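Side-chain contact in dihydroorotase (Campylobacter jejuni subsp. jejuni, PDB 3PNU), which probably catalyses the reversible cyclization of carbamoyl aspartate to dihydroorotate in pyrimidine biosynthesis, using two zinc ions per subunit: residues K184-H189 and K312-K317. Sequence-based numbering, arbitrary orientation.
Sequences KIVMEH and KIYDLK. With ZN (zinc ion), chain C.
K184 reaches across to the end of helix 299-314 and gives the one hydrogen bond of the contact, from its ammonium NZ to the main-chain O of I313, at 3.2 Å, with the donor 26° out of the carbonyl plane. The lysine spans the gap because its chain runs fully extended beyond CG, with chi2 at 178°. Its acceptor belongs to the last turn of the helix; D315, with positive phi, breaks the helical path just beyond, and the ammonium group would probably be stabilised by the partial negative charge at the carbonyl end of the helix. NZ also stands obliquely to the ring of Y314, 4.3 Å from CD2.

Strand 185-187 is one of the parallel strands of the TIM barrel, between 152-154 and 205-209. The end of helix 299-314 closes the N-terminal end of the barrel, with the Y314 ring reaching into the interior toward V186, while the zinc site lies at the C-terminal ends of the strands.

Van der Waals contact joins the two deeper in, where the V186 CG2 methyl meets Y314 OH at 3.5 Å. I313, the preceding residue of the same helix, covers one face of the tyrosine ring with its CG2. F113 meets the ring edge-to-face, while M257 touches V186, I313 and Y314.

Metal coordination occupies the other end of segment 184-189: H189 NE2 binds zinc at 2.0 Å, with H155, the carboxylated K116 and a water completing the site.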
# COMPACT_ATOMS: atom_id res chain seq x y z
N LYS A 184 11.25 5.13 -31.23
CA LYS A 184 11.90 4.93 -29.95
C LYS A 184 10.80 5.01 -28.92
O LYS A 184 10.06 6.00 -28.86
CB LYS A 184 12.98 5.96 -29.67
CG LYS A 184 14.23 5.74 -30.46
CD LYS A 184 15.26 6.82 -30.18
CE LYS A 184 16.42 6.68 -31.12
NZ LYS A 184 17.16 7.95 -31.21
N ILE A 185 10.68 3.96 -28.12
CA ILE A 185 9.67 3.88 -27.10
C ILE A 185 10.37 3.75 -25.77
O ILE A 185 11.04 2.75 -25.51
CB ILE A 185 8.74 2.68 -27.34
CG1 ILE A 185 8.10 2.75 -28.74
CG2 ILE A 185 7.67 2.62 -26.28
CD1 ILE A 185 7.23 1.55 -29.13
N VAL A 186 10.22 4.76 -24.92
CA VAL A 186 10.86 4.75 -23.62
C VAL A 186 9.85 4.39 -22.53
O VAL A 186 8.89 5.11 -22.30
CB VAL A 186 11.54 6.09 -23.28
CG1 VAL A 186 12.33 5.99 -21.96
CG2 VAL A 186 12.46 6.49 -24.42
N MET A 187 10.08 3.23 -21.91
CA MET A 187 9.27 2.76 -20.81
C MET A 187 9.72 3.55 -19.58
O MET A 187 10.74 3.23 -18.97
CB MET A 187 9.50 1.25 -20.61
CG MET A 187 9.20 0.40 -21.85
SD MET A 187 9.30 -1.39 -21.59
CE MET A 187 11.00 -1.57 -21.10
N GLU A 188 8.98 4.60 -19.22
CA GLU A 188 9.36 5.42 -18.06
C GLU A 188 9.25 4.72 -16.74
O GLU A 188 8.46 3.78 -16.59
CB GLU A 188 8.53 6.70 -18.01
CG GLU A 188 8.80 7.63 -19.18
CD GLU A 188 10.24 8.15 -19.20
OE1 GLU A 188 10.93 8.20 -18.14
OE2 GLU A 188 10.67 8.54 -20.31
N HIS A 189 10.03 5.20 -15.77
CA HIS A 189 10.10 4.63 -14.42
C HIS A 189 9.68 3.17 -14.30
O HIS A 189 8.65 2.85 -13.72
CB HIS A 189 9.31 5.47 -13.43
CG HIS A 189 7.96 5.88 -13.91
ND1 HIS A 189 7.01 4.98 -14.33
CD2 HIS A 189 7.38 7.11 -13.99
CE1 HIS A 189 5.92 5.63 -14.69
NE2 HIS A 189 6.11 6.92 -14.48
N LYS A 312 24.42 8.71 -25.84
CA LYS A 312 24.61 7.80 -26.97
C LYS A 312 23.30 7.50 -27.71
O LYS A 312 23.26 7.49 -28.93
CB LYS A 312 25.28 6.50 -26.51
CG LYS A 312 25.52 5.55 -27.66
CD LYS A 312 26.36 4.37 -27.26
CE LYS A 312 26.64 3.49 -28.47
NZ LYS A 312 27.61 2.42 -28.11
N ILE A 313 22.23 7.26 -26.96
CA ILE A 313 20.91 6.97 -27.51
C ILE A 313 20.36 8.07 -28.39
O ILE A 313 19.77 7.80 -29.44
CB ILE A 313 19.91 6.69 -26.37
CG1 ILE A 313 20.23 5.34 -25.73
CG2 ILE A 313 18.46 6.71 -26.91
CD1 ILE A 313 19.47 5.06 -24.46
N TYR A 314 20.54 9.31 -27.96
CA TYR A 314 20.00 10.46 -28.71
C TYR A 314 21.04 11.30 -29.47
O TYR A 314 20.65 12.15 -30.25
CB TYR A 314 19.22 11.40 -27.77
CG TYR A 314 18.02 10.77 -27.10
CD1 TYR A 314 18.09 10.33 -25.79
CD2 TYR A 314 16.82 10.58 -27.79
CE1 TYR A 314 17.01 9.74 -25.17
CE2 TYR A 314 15.74 9.99 -27.18
CZ TYR A 314 15.84 9.58 -25.86
OH TYR A 314 14.77 8.98 -25.22
N ASP A 315 22.34 11.04 -29.27
CA ASP A 315 23.42 11.81 -29.93
C ASP A 315 23.42 13.23 -29.45
O ASP A 315 23.27 14.15 -30.24
CB ASP A 315 23.31 11.83 -31.45
CG ASP A 315 24.07 10.72 -32.11
OD1 ASP A 315 25.11 10.30 -31.57
OD2 ASP A 315 23.63 10.30 -33.20
N LEU A 316 23.55 13.39 -28.16
CA LEU A 316 23.57 14.71 -27.59
C LEU A 316 25.00 15.25 -27.57
O LEU A 316 25.96 14.48 -27.54
CB LEU A 316 23.02 14.68 -26.17
CG LEU A 316 21.64 14.07 -25.99
CD1 LEU A 316 21.32 14.09 -24.51
CD2 LEU A 316 20.58 14.79 -26.80
N LYS A 317 25.10 16.57 -27.58
CA LYS A 317 26.37 17.24 -27.51
C LYS A 317 26.23 18.48 -26.63
O LYS A 317 25.13 19.02 -26.52
CB LYS A 317 26.85 17.60 -28.91
CG LYS A 317 27.31 16.38 -29.65
CD LYS A 317 28.02 16.70 -30.93
CE LYS A 317 28.65 15.44 -31.47
NZ LYS A 317 29.64 14.89 -30.52
ZN ZN C . 4.79 8.47 -14.66
O HOH W 1 5.42 9.23 -12.90